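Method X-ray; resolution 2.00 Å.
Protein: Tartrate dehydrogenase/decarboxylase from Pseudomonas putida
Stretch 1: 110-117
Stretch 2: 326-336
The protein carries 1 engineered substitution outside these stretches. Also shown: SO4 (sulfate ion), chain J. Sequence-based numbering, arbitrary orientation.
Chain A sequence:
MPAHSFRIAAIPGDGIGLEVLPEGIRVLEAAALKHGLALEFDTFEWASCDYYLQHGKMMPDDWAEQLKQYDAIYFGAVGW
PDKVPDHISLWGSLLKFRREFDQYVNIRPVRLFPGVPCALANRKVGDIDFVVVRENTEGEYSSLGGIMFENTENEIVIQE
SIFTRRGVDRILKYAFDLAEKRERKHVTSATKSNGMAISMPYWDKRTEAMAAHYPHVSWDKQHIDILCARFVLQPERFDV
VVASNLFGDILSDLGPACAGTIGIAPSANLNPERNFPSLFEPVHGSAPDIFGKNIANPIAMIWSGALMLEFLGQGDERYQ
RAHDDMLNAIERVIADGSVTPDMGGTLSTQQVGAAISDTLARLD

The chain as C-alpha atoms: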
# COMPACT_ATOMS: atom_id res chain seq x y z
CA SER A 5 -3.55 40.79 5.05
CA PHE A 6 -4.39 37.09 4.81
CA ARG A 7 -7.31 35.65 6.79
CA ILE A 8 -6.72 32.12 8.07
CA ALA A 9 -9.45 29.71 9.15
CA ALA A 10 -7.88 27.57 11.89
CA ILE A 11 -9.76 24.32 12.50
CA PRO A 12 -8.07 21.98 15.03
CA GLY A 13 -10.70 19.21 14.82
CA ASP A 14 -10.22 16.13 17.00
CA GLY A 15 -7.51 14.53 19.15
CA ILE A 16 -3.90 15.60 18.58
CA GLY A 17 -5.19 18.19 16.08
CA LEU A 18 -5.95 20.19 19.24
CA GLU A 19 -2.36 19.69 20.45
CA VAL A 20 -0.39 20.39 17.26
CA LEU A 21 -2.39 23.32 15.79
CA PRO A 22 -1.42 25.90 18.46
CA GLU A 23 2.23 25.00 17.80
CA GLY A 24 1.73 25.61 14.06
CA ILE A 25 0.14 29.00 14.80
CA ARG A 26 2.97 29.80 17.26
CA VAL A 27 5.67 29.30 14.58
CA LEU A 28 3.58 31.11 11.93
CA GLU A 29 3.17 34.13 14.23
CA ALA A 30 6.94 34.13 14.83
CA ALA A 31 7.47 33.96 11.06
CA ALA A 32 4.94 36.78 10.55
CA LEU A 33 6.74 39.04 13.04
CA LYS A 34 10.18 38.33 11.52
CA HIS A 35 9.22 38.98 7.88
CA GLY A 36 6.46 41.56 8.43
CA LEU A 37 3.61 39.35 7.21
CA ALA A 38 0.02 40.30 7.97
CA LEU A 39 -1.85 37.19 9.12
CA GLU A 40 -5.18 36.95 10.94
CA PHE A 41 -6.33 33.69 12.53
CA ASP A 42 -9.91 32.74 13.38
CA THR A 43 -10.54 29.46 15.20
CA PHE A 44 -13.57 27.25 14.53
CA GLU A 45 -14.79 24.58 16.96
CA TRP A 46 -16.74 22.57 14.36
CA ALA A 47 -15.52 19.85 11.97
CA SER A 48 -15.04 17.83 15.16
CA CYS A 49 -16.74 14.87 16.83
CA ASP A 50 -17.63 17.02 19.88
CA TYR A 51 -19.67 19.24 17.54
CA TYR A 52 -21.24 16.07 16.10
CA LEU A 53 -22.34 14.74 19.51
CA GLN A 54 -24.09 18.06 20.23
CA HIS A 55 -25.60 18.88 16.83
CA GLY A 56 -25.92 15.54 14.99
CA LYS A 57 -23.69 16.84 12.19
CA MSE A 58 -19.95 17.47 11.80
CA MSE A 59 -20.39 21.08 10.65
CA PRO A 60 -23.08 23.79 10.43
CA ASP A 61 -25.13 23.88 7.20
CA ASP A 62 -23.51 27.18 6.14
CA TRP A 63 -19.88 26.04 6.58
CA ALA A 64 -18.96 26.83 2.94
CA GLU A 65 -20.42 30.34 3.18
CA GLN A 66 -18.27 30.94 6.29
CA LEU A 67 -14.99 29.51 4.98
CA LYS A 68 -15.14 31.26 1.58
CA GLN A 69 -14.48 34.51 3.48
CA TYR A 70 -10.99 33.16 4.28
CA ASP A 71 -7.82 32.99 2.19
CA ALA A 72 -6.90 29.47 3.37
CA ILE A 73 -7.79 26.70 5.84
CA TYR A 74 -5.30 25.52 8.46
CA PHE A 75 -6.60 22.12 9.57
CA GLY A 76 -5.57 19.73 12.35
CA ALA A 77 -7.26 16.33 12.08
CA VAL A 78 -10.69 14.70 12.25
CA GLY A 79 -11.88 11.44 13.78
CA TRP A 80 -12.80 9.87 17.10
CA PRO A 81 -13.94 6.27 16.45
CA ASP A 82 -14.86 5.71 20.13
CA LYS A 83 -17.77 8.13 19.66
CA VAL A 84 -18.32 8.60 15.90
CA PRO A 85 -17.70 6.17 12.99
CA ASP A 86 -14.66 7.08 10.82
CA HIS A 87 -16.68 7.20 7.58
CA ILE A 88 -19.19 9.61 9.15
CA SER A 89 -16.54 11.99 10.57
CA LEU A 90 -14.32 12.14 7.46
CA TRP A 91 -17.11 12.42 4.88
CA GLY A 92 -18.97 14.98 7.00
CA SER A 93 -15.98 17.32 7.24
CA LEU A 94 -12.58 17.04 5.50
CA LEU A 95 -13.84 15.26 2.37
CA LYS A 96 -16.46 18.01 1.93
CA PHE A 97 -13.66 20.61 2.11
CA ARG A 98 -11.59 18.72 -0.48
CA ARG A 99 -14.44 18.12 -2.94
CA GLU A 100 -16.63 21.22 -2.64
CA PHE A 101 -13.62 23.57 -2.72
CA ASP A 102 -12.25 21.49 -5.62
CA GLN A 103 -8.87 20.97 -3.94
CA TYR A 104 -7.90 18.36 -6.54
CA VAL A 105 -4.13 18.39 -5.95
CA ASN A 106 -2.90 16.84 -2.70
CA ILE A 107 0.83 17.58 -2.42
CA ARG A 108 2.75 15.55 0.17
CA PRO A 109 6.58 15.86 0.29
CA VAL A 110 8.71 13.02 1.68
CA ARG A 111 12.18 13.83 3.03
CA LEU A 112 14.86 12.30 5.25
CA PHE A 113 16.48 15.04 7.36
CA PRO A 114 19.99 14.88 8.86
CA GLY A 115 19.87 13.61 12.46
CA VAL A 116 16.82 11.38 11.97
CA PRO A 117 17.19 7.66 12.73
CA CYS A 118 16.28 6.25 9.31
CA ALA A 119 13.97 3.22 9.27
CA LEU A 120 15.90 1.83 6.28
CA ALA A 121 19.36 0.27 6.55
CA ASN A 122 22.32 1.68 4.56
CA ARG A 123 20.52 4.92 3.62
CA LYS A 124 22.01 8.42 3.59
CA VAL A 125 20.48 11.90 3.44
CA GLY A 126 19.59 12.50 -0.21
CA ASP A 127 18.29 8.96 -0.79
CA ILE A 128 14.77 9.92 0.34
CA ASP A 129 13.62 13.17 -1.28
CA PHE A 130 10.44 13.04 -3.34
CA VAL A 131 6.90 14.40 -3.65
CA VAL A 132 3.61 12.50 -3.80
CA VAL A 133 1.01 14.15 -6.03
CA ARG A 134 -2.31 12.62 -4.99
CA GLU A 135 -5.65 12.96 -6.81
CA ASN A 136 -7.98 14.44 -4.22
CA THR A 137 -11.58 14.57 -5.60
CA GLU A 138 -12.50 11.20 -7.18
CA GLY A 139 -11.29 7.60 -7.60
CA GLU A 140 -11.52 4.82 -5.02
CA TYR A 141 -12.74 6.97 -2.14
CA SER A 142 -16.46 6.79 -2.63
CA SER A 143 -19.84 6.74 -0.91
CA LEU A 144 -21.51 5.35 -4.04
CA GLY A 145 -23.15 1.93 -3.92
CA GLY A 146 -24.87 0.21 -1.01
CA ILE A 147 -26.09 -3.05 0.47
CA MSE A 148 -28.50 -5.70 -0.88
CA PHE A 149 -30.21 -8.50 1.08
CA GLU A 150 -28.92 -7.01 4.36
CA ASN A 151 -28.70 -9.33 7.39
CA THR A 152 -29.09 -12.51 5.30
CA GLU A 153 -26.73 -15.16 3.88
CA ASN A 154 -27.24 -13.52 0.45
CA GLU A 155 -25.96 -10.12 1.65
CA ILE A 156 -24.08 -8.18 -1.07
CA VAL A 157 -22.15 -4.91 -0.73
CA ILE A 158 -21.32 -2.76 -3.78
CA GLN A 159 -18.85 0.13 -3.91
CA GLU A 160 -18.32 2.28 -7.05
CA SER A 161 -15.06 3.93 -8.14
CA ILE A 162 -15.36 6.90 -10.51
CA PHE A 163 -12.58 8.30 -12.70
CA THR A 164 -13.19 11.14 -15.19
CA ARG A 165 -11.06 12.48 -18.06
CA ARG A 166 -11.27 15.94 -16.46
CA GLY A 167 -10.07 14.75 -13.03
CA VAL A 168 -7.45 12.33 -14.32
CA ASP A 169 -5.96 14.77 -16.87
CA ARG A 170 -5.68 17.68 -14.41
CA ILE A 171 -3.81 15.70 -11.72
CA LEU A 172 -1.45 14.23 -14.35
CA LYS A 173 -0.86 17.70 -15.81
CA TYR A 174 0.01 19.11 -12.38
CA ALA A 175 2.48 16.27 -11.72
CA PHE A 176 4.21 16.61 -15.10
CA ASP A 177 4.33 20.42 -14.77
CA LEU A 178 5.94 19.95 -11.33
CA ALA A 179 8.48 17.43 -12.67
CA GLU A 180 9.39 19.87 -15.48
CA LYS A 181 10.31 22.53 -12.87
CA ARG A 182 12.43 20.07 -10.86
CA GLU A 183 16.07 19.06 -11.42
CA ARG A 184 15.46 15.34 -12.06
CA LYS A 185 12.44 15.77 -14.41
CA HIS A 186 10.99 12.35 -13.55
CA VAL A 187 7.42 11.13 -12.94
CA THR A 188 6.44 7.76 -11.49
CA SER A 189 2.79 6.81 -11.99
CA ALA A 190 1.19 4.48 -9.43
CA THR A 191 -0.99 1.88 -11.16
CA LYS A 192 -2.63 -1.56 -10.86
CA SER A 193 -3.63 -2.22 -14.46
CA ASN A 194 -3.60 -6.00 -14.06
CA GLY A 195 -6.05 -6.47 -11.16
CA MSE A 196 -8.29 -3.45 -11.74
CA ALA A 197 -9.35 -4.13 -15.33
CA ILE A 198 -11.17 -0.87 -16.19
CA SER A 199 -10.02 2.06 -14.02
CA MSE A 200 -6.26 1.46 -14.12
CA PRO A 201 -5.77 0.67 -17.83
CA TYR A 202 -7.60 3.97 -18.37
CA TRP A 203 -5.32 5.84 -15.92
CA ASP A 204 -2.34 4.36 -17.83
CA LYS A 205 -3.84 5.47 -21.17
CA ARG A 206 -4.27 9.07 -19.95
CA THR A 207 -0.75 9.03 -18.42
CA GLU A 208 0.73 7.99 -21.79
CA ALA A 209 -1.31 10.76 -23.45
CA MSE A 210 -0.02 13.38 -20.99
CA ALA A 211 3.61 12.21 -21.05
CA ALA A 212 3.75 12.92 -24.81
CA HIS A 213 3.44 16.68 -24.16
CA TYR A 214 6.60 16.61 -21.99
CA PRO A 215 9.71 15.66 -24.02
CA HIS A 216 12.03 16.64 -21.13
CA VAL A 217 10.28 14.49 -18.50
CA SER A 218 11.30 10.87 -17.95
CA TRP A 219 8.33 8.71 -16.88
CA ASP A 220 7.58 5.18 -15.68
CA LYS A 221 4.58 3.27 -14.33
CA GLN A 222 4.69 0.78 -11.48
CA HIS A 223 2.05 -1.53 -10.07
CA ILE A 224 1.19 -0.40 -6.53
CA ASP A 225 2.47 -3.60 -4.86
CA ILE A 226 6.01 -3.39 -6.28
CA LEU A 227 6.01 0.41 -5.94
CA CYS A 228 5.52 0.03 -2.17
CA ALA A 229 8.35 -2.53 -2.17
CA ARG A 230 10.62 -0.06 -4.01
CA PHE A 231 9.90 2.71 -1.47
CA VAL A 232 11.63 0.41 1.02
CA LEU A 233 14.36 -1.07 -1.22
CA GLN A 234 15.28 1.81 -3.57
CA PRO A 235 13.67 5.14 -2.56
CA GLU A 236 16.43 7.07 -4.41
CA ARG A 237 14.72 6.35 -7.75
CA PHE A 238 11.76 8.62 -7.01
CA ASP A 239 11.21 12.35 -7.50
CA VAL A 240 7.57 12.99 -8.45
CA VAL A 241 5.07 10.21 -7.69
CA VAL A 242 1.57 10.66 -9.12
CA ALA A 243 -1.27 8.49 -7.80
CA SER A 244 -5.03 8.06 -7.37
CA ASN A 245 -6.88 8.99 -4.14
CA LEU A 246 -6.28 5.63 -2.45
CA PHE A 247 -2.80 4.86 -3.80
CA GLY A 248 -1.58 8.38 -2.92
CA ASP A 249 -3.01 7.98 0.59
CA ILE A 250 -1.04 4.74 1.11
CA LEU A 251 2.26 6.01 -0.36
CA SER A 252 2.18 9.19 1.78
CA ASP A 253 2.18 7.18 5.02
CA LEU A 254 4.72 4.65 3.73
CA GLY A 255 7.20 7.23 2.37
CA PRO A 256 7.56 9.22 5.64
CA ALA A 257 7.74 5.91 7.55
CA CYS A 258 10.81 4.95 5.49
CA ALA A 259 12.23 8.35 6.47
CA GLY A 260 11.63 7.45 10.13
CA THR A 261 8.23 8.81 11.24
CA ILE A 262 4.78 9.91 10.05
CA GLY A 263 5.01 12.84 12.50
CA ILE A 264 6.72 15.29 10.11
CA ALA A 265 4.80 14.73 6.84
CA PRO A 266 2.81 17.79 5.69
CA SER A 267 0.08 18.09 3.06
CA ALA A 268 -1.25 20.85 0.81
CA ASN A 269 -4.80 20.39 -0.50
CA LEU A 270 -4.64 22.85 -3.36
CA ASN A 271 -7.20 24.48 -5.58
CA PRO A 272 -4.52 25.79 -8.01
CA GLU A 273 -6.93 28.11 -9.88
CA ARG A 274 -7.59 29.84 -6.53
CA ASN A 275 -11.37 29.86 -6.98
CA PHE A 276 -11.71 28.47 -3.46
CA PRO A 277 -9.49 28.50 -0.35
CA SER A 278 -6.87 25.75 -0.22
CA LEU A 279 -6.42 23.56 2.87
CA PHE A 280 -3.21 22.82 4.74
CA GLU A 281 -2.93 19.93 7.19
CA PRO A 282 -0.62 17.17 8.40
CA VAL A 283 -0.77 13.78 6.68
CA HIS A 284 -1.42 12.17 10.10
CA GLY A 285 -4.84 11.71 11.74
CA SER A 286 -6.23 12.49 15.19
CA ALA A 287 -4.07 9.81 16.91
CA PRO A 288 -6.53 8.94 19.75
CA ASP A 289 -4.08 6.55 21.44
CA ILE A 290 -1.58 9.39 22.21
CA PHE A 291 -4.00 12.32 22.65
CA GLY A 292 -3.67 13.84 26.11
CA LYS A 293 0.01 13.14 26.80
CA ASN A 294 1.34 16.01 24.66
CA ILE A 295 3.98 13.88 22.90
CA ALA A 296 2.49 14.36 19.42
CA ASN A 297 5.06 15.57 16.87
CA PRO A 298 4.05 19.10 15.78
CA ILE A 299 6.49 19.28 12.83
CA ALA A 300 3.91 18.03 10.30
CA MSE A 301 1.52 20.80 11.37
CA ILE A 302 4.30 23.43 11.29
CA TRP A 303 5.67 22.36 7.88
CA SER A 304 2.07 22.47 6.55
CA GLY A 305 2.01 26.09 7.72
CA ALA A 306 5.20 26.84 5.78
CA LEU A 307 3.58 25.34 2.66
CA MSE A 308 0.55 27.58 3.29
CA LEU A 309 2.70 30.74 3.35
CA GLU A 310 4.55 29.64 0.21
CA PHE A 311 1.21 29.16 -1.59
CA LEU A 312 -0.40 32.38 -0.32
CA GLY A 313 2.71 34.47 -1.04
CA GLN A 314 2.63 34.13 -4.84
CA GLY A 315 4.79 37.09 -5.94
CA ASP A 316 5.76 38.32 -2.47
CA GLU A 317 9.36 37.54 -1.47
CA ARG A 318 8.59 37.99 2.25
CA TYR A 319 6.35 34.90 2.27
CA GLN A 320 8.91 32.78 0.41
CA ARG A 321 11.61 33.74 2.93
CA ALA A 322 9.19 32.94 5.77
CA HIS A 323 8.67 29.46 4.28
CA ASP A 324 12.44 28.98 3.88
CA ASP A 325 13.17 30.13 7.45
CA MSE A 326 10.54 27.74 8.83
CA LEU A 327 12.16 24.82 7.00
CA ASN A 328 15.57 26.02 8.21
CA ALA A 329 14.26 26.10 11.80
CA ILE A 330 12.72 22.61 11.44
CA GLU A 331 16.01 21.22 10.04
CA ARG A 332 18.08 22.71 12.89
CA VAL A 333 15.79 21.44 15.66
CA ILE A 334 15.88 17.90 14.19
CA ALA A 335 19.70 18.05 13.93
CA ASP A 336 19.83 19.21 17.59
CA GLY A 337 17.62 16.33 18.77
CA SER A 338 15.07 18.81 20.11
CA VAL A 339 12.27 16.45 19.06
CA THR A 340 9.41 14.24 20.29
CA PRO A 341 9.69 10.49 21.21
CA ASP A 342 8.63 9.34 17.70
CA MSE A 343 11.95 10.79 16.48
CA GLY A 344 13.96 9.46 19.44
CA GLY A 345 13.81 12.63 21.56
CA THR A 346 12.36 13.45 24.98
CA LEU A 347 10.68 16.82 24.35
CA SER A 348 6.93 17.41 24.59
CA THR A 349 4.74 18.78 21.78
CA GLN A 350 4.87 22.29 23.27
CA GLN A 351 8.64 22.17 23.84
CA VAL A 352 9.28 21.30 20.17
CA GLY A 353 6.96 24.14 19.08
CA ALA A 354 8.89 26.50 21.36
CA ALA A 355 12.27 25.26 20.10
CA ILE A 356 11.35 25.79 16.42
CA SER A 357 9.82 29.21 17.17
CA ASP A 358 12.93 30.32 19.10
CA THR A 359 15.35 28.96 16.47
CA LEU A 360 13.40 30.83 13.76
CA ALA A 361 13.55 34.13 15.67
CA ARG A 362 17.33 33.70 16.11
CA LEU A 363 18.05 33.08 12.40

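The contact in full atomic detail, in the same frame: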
# COMPACT_ATOMS: atom_id res chain seq x y z
N VAL A 110 8.07 14.04 0.85
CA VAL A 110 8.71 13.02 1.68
C VAL A 110 10.21 13.30 1.70
O VAL A 110 10.84 13.40 0.64
CB VAL A 110 8.43 11.59 1.14
CG1 VAL A 110 9.14 10.54 1.97
CG2 VAL A 110 6.93 11.31 1.10
N ARG A 111 10.78 13.44 2.89
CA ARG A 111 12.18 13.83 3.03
C ARG A 111 12.83 13.25 4.28
O ARG A 111 12.25 13.29 5.37
CB ARG A 111 12.30 15.35 3.05
CG ARG A 111 13.72 15.90 2.91
CD ARG A 111 13.69 17.40 2.64
NE ARG A 111 12.77 17.71 1.55
CZ ARG A 111 12.07 18.84 1.44
NH1 ARG A 111 12.17 19.79 2.36
NH2 ARG A 111 11.26 19.01 0.41
N LEU A 112 14.03 12.70 4.12
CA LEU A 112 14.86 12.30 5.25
C LEU A 112 15.80 13.44 5.63
O LEU A 112 16.64 13.85 4.82
CB LEU A 112 15.65 11.02 4.93
CG LEU A 112 16.73 10.51 5.89
CD1 LEU A 112 16.14 10.01 7.21
CD2 LEU A 112 17.54 9.42 5.22
N PHE A 113 15.64 13.95 6.84
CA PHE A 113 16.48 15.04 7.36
C PHE A 113 17.71 14.49 8.07
O PHE A 113 17.67 13.38 8.62
CB PHE A 113 15.68 15.92 8.32
CG PHE A 113 14.58 16.71 7.66
CD1 PHE A 113 14.85 17.93 7.04
CD2 PHE A 113 13.27 16.25 7.67
CE1 PHE A 113 13.84 18.67 6.44
CE2 PHE A 113 12.25 16.98 7.06
CZ PHE A 113 12.53 18.20 6.45
N PRO A 114 18.83 15.24 8.05
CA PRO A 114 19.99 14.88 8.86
C PRO A 114 19.65 14.83 10.35
O PRO A 114 18.95 15.71 10.85
CB PRO A 114 20.98 16.02 8.59
CG PRO A 114 20.57 16.57 7.27
CD PRO A 114 19.08 16.45 7.24
N GLY A 115 20.12 13.78 11.03
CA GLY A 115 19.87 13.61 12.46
C GLY A 115 18.67 12.74 12.80
O GLY A 115 18.41 12.48 13.98
N VAL A 116 17.95 12.29 11.78
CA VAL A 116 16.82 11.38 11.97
C VAL A 116 17.33 9.94 11.91
O VAL A 116 18.10 9.59 11.01
CB VAL A 116 15.72 11.57 10.89
CG1 VAL A 116 14.49 10.72 11.19
CG2 VAL A 116 15.32 13.02 10.77
N PRO A 117 16.92 9.09 12.88
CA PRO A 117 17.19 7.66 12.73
C PRO A 117 16.34 7.08 11.60
O PRO A 117 15.12 6.95 11.75
CB PRO A 117 16.77 7.07 14.09
CG PRO A 117 16.63 8.25 15.01
CD PRO A 117 16.23 9.39 14.14
N MSE A 326 11.26 28.77 8.08
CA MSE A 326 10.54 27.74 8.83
C MSE A 326 11.13 26.36 8.59
O MSE A 326 11.30 25.58 9.53
CB MSE A 326 9.05 27.77 8.50
CG MSE A 326 8.33 28.96 9.11
SE MSE A 326 6.46 29.11 8.66
CE MSE A 326 5.78 27.58 9.66
N LEU A 327 11.48 26.07 7.34
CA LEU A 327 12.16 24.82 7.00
C LEU A 327 13.55 24.75 7.60
O LEU A 327 13.97 23.71 8.09
CB LEU A 327 12.22 24.63 5.48
CG LEU A 327 11.10 23.81 4.80
CD1 LEU A 327 11.20 22.32 5.15
CD2 LEU A 327 9.71 24.35 5.10
N ASN A 328 14.26 25.88 7.57
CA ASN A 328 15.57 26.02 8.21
C ASN A 328 15.48 25.71 9.71
O ASN A 328 16.28 24.94 10.24
CB ASN A 328 16.13 27.43 7.98
CG ASN A 328 17.63 27.54 8.27
OD1 ASN A 328 18.23 26.67 8.89
ND2 ASN A 328 18.22 28.64 7.83
N ALA A 329 14.49 26.30 10.37
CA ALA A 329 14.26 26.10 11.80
C ALA A 329 13.92 24.64 12.13
O ALA A 329 14.42 24.09 13.11
CB ALA A 329 13.17 27.03 12.31
N ILE A 330 13.07 24.03 11.30
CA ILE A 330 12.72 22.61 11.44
C ILE A 330 13.96 21.72 11.32
O ILE A 330 14.19 20.86 12.17
CB ILE A 330 11.61 22.19 10.42
CG1 ILE A 330 10.26 22.77 10.83
CG2 ILE A 330 11.52 20.67 10.31
CD1 ILE A 330 9.22 22.83 9.71
N GLU A 331 14.76 21.96 10.28
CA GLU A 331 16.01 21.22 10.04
C GLU A 331 16.96 21.28 11.24
O GLU A 331 17.51 20.26 11.65
CB GLU A 331 16.73 21.75 8.80
CG GLU A 331 16.10 21.37 7.46
CD GLU A 331 16.55 22.26 6.31
OE1 GLU A 331 17.63 22.89 6.41
OE2 GLU A 331 15.82 22.33 5.29
N ARG A 332 17.15 22.48 11.77
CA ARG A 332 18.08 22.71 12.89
C ARG A 332 17.66 21.99 14.17
O ARG A 332 18.48 21.37 14.84
CB ARG A 332 18.25 24.22 13.14
CG ARG A 332 19.08 24.93 12.08
CD ARG A 332 19.02 26.44 12.24
NE ARG A 332 19.91 27.12 11.31
CZ ARG A 332 21.09 27.64 11.63
NH1 ARG A 332 21.54 27.57 12.87
NH2 ARG A 332 21.82 28.24 10.70
N VAL A 333 16.37 22.08 14.48
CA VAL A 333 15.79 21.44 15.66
C VAL A 333 15.93 19.91 15.60
O VAL A 333 16.27 19.27 16.60
CB VAL A 333 14.32 21.91 15.86
CG1 VAL A 333 13.49 20.87 16.59
CG2 VAL A 333 14.29 23.25 16.59
N ILE A 334 15.69 19.34 14.42
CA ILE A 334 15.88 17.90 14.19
C ILE A 334 17.35 17.50 14.36
O ILE A 334 17.65 16.51 15.03
CB ILE A 334 15.35 17.47 12.79
CG1 ILE A 334 13.82 17.52 12.75
CG2 ILE A 334 15.85 16.07 12.43
CD1 ILE A 334 13.21 17.36 11.36
N ALA A 335 18.26 18.29 13.78
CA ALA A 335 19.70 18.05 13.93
C ALA A 335 20.13 18.11 15.40
O ALA A 335 20.98 17.33 15.83
CB ALA A 335 20.49 19.05 13.09
N ASP A 336 19.54 19.03 16.16
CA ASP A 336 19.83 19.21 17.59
C ASP A 336 19.31 18.08 18.47
O ASP A 336 19.79 17.88 19.59
CB ASP A 336 19.25 20.53 18.10
CG ASP A 336 20.06 21.74 17.67
OD1 ASP A 336 21.24 21.58 17.28
OD2 ASP A 336 19.52 22.86 17.74
S SO4 J . 9.42 22.26 0.96
O1 SO4 J . 8.96 20.96 0.49
O2 SO4 J . 9.46 23.20 -0.16
O3 SO4 J . 8.51 22.77 1.98
O4 SO4 J . 10.76 22.12 1.52
O HOH W 1 14.66 20.50 3.61
O HOH W 2 18.08 18.11 9.98
O HOH W 3 16.39 13.68 15.47

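Residues 110-117 leave a strand and turn along one flank of helix 326-336. No direct hydrogen bond joins the two stretches; apolar packing and three bridging waters do. Together they bury 338 Å².

Val 110 does not reach the helix. Arg 111 does, with chi1 and chi2 both t and a bend at chi3 (m); its NH1 lies 3.9 Å from Leu 327 CD1. Leu 327 starts out sideways, but its end comes nearer. Arg 111 NH1 also donates to water 1 (2.9 Å), which donates to Glu 331 OE2 (2.7 Å), so the two opposite charges are linked through water. A sulfate, probably from the crystallisation liquor, accepts hydrogen bonds from the same guanidinium: NH1 to O4 at 2.9 Å and NH2 to O1 at 3.0 Å.

Leu 112 is buried but out of reach. Phe 113 points toward the helix and is buried. Its CE1 is 3.7 Å from Glu 331 CG, the aliphatic part of that side chain, and its CD2 is 3.9 Å from Ile 334 CD1. A large flat ring suits this place because it can touch residues on successive helical turns.

Phe 113 to Val 116 form a type II turn, closed by a weak hydrogen bond from Val 116 N to Phe 113 O (3.4 Å). Pro 114 O lies 3.5 Å from Ile 334 CG2. Water 2 donates to Pro 114 O (2.7 Å) and to Glu 331 O (2.8 Å).

Gly 115 has phi/psi of 95/-4, which by itself calls for glycine. An ideal CB would also sit tightly, 3.2 Å from Ala 335 CA. Water 3 donates to Gly 115 O (2.8 Å) and to Ile 334 O (3.1 Å).

Val 116 CG2 packs 3.5 Å from Ile 334 CG2. Ile 334 thus meets both Phe 113 and Val 116. Pro 117 makes no contact.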